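Long-range contact in deseasin MCP-01 (Pseudoalteromonas sp., PDB 3VV3), which probably degrades collagen as a calcium-binding serine protease of the subtilisin family: residues 189-200 with 214-225. Sequence-based numbering, arbitrary orientation.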
# COMPACT_ATOMS: atom_id res chain seq x y z
N SER A 189 -16.14 -17.57 -14.16
CA SER A 189 -14.79 -17.60 -14.69
C SER A 189 -14.24 -19.03 -14.68
O SER A 189 -13.50 -19.42 -15.59
CB SER A 189 -13.87 -16.63 -13.92
OG SER A 189 -13.51 -17.14 -12.65
N GLU A 190 -14.61 -19.82 -13.68
CA GLU A 190 -14.17 -21.22 -13.65
C GLU A 190 -14.73 -21.99 -14.83
O GLU A 190 -14.02 -22.79 -15.44
CB GLU A 190 -14.56 -21.93 -12.34
CG GLU A 190 -13.98 -23.35 -12.28
CD GLU A 190 -14.24 -24.07 -10.97
OE1 GLU A 190 -14.97 -23.53 -10.12
OE2 GLU A 190 -13.71 -25.19 -10.81
N GLN A 191 -15.99 -21.77 -15.17
CA GLN A 191 -16.58 -22.50 -16.29
C GLN A 191 -15.90 -22.10 -17.60
O GLN A 191 -15.89 -22.87 -18.56
CB GLN A 191 -18.11 -22.28 -16.37
CG GLN A 191 -18.86 -22.40 -15.04
CD GLN A 191 -18.48 -23.62 -14.22
OE1 GLN A 191 -18.57 -24.76 -14.68
NE2 GLN A 191 -18.07 -23.39 -12.97
N ALA A 192 -15.30 -20.91 -17.62
CA ALA A 192 -14.57 -20.41 -18.79
C ALA A 192 -13.10 -20.82 -18.82
O ALA A 192 -12.34 -20.40 -19.70
CB ALA A 192 -14.70 -18.89 -18.90
N ASP A 193 -12.69 -21.63 -17.84
CA ASP A 193 -11.31 -22.14 -17.72
C ASP A 193 -10.29 -21.07 -17.36
O ASP A 193 -9.18 -21.05 -17.89
CB ASP A 193 -10.89 -22.89 -18.99
CG ASP A 193 -11.83 -24.04 -19.33
OD1 ASP A 193 -12.20 -24.81 -18.42
OD2 ASP A 193 -12.20 -24.18 -20.52
N ILE A 194 -10.68 -20.19 -16.44
CA ILE A 194 -9.82 -19.09 -16.02
C ILE A 194 -9.34 -19.31 -14.59
O ILE A 194 -10.12 -19.68 -13.71
CB ILE A 194 -10.56 -17.75 -16.12
CG1 ILE A 194 -10.97 -17.49 -17.57
CG2 ILE A 194 -9.70 -16.59 -15.58
CD1 ILE A 194 -11.84 -16.25 -17.77
N LEU A 195 -8.04 -19.10 -14.37
CA LEU A 195 -7.44 -19.21 -13.05
C LEU A 195 -7.47 -17.83 -12.40
O LEU A 195 -7.04 -16.85 -13.00
CB LEU A 195 -5.99 -19.66 -13.20
CG LEU A 195 -5.16 -19.81 -11.92
CD1 LEU A 195 -5.58 -21.07 -11.18
CD2 LEU A 195 -3.68 -19.88 -12.29
N PHE A 196 -7.99 -17.77 -11.17
CA PHE A 196 -8.22 -16.51 -10.47
C PHE A 196 -7.18 -16.40 -9.37
O PHE A 196 -7.36 -16.98 -8.30
CB PHE A 196 -9.64 -16.51 -9.86
CG PHE A 196 -10.09 -15.18 -9.28
CD1 PHE A 196 -9.69 -14.80 -8.01
CD2 PHE A 196 -10.93 -14.34 -10.00
CE1 PHE A 196 -10.11 -13.58 -7.46
CE2 PHE A 196 -11.35 -13.13 -9.47
CZ PHE A 196 -10.94 -12.75 -8.20
N VAL A 197 -6.09 -15.68 -9.63
CA VAL A 197 -5.01 -15.56 -8.66
C VAL A 197 -5.29 -14.38 -7.74
O VAL A 197 -5.64 -13.30 -8.22
CB VAL A 197 -3.66 -15.37 -9.36
CG1 VAL A 197 -2.52 -15.54 -8.36
CG2 VAL A 197 -3.52 -16.36 -10.51
N ALA A 198 -5.15 -14.57 -6.43
CA ALA A 198 -5.58 -13.55 -5.48
C ALA A 198 -4.59 -13.40 -4.32
O ALA A 198 -4.01 -14.38 -3.88
CB ALA A 198 -6.97 -13.88 -4.93
N ALA A 199 -4.42 -12.17 -3.84
CA ALA A 199 -3.46 -11.86 -2.80
C ALA A 199 -4.02 -12.21 -1.43
O ALA A 199 -5.20 -11.96 -1.16
CB ALA A 199 -3.13 -10.38 -2.84
N ALA A 200 -3.18 -12.75 -0.55
CA ALA A 200 -3.67 -13.19 0.76
C ALA A 200 -3.91 -12.04 1.74
O ALA A 200 -4.66 -12.20 2.71
CB ALA A 200 -2.72 -14.23 1.37
N PRO A 214 -10.97 -11.31 -1.97
CA PRO A 214 -11.50 -12.59 -2.48
C PRO A 214 -10.66 -13.84 -2.22
O PRO A 214 -11.06 -14.91 -2.66
CB PRO A 214 -11.58 -12.35 -3.99
CG PRO A 214 -10.46 -11.37 -4.26
CD PRO A 214 -10.46 -10.45 -3.05
N SER A 215 -9.52 -13.74 -1.54
CA SER A 215 -8.67 -14.93 -1.42
C SER A 215 -9.33 -16.09 -0.67
O SER A 215 -9.03 -17.25 -0.95
CB SER A 215 -7.30 -14.59 -0.81
OG SER A 215 -7.44 -14.04 0.47
N ASN A 216 -10.24 -15.79 0.26
CA ASN A 216 -10.93 -16.85 1.00
C ASN A 216 -12.10 -17.53 0.26
O ASN A 216 -12.67 -18.49 0.77
CB ASN A 216 -11.41 -16.37 2.39
CG ASN A 216 -10.38 -16.60 3.49
OD1 ASN A 216 -9.33 -15.98 3.51
ND2 ASN A 216 -10.70 -17.51 4.42
N TYR A 217 -12.47 -17.04 -0.93
CA TYR A 217 -13.52 -17.73 -1.68
C TYR A 217 -13.07 -19.17 -1.90
O TYR A 217 -11.92 -19.41 -2.25
CB TYR A 217 -13.84 -17.04 -3.01
CG TYR A 217 -14.69 -15.81 -2.81
CD1 TYR A 217 -15.97 -15.92 -2.26
CD2 TYR A 217 -14.21 -14.54 -3.14
CE1 TYR A 217 -16.75 -14.80 -2.05
CE2 TYR A 217 -14.99 -13.41 -2.93
CZ TYR A 217 -16.26 -13.55 -2.39
OH TYR A 217 -17.04 -12.44 -2.17
N GLU A 218 -13.98 -20.11 -1.68
CA GLU A 218 -13.64 -21.54 -1.77
C GLU A 218 -13.71 -22.11 -3.19
O GLU A 218 -13.45 -23.30 -3.42
CB GLU A 218 -14.53 -22.34 -0.82
CG GLU A 218 -14.25 -22.05 0.66
CD GLU A 218 -15.24 -22.73 1.57
OE1 GLU A 218 -16.17 -23.39 1.06
OE2 GLU A 218 -15.10 -22.61 2.81
N ASN A 219 -14.04 -21.24 -4.15
CA ASN A 219 -14.03 -21.62 -5.55
C ASN A 219 -12.74 -22.35 -5.92
O ASN A 219 -11.64 -21.91 -5.56
CB ASN A 219 -14.21 -20.37 -6.42
CG ASN A 219 -15.54 -19.66 -6.18
OD1 ASN A 219 -16.37 -19.58 -7.08
ND2 ASN A 219 -15.74 -19.16 -4.97
N ASP A 220 -12.85 -23.47 -6.62
CA ASP A 220 -11.66 -24.26 -6.94
C ASP A 220 -10.62 -23.54 -7.80
O ASP A 220 -9.44 -23.89 -7.76
CB ASP A 220 -12.05 -25.59 -7.59
CG ASP A 220 -12.65 -26.58 -6.60
OD1 ASP A 220 -12.25 -26.56 -5.41
OD2 ASP A 220 -13.50 -27.39 -7.02
N ASN A 221 -11.04 -22.56 -8.59
CA ASN A 221 -10.09 -21.88 -9.48
C ASN A 221 -9.41 -20.67 -8.83
O ASN A 221 -8.62 -19.98 -9.47
CB ASN A 221 -10.77 -21.44 -10.79
CG ASN A 221 -11.86 -20.42 -10.56
OD1 ASN A 221 -12.58 -20.49 -9.56
ND2 ASN A 221 -11.99 -19.47 -11.47
N VAL A 222 -9.72 -20.42 -7.56
CA VAL A 222 -9.03 -19.37 -6.83
C VAL A 222 -7.69 -19.89 -6.31
O VAL A 222 -7.63 -20.93 -5.66
CB VAL A 222 -9.88 -18.85 -5.64
CG1 VAL A 222 -9.07 -17.95 -4.72
CG2 VAL A 222 -11.14 -18.13 -6.15
N LEU A 223 -6.61 -19.17 -6.63
CA LEU A 223 -5.29 -19.54 -6.16
C LEU A 223 -4.78 -18.38 -5.29
O LEU A 223 -4.53 -17.30 -5.79
CB LEU A 223 -4.36 -19.81 -7.35
CG LEU A 223 -2.87 -20.06 -7.09
CD1 LEU A 223 -2.64 -21.14 -6.05
CD2 LEU A 223 -2.16 -20.40 -8.40
N SER A 224 -4.68 -18.63 -3.98
CA SER A 224 -4.44 -17.58 -2.99
C SER A 224 -2.99 -17.55 -2.59
O SER A 224 -2.43 -18.59 -2.20
CB SER A 224 -5.30 -17.80 -1.72
OG SER A 224 -6.67 -17.73 -2.02
N ILE A 225 -2.38 -16.37 -2.64
CA ILE A 225 -0.93 -16.27 -2.57
C ILE A 225 -0.42 -15.46 -1.37
O ILE A 225 -0.80 -14.31 -1.18
CB ILE A 225 -0.38 -15.66 -3.87
CG1 ILE A 225 -0.84 -16.50 -5.08
CG2 ILE A 225 1.14 -15.53 -3.82
CD1 ILE A 225 -0.51 -17.97 -4.95
O HOH W 1 -15.41 -24.29 -7.57
O HOH W 2 -14.76 -27.22 -9.35
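Asn221, just ahead of strand 222-228, lodges its amide between the end of helix 180-191 and the start of strand 195-199. Asn221 ND2 gives a nearly straight bond to Ile194 O (2.9 Å, 171° at the hydrogen). A more bent one runs from Asn221 ND2 to Ser189 OG (3.0 Å), and both acceptors lie in the amide plane. A chi1 of 64°, which sets CG between the backbone N and the carbonyl carbon, turns the amide toward them. Asparagine suits the place because its two N-H groups can serve two acceptors at once; Ser189 OG, in turn, bonds back to Ile186 O.

From here the strands run parallel. Asn221 O accepts from Phe196 N, and the ladder continues through Leu223 N to Phe196 O, Ala198 N to Leu223 O and beyond to Ala200 N. On one face Phe196 CE1 lies 3.9 Å from Pro214 CG, which sits at the ring's edge, while Val222 CG2 comes obliquely to Phe196 CD1. Ala198, small enough to sit against the Pro214 to Tyr217 turn, brings its CB to 4.0 Å from Ser215 CA. That turn is tied to the strand by Ser224 OG, which donates to Ser215 O (2.6 Å). On the other face Val197 CG1 packs on Ile225 CG1 at 3.8 Å.

The looser end is wet. The Glu190 carboxylate stacks on the Asn221 amide, their planes 13° apart, but meets Asp220 largely through water: one water links Glu190 OE1 to Asp220 N, another joins Glu190 OE2 to Asp220 OD2. Donating to both carboxylates, the second probably eases the closeness of like charges.

Within the central parallel sheet of the subtilisin fold, strand 195-199 is flanked by strands 166-171 and 222-228. Helix 269-284 covers Val197, Ala199 and Leu223; helix 146-161 packs against Phe196 on the opposite face.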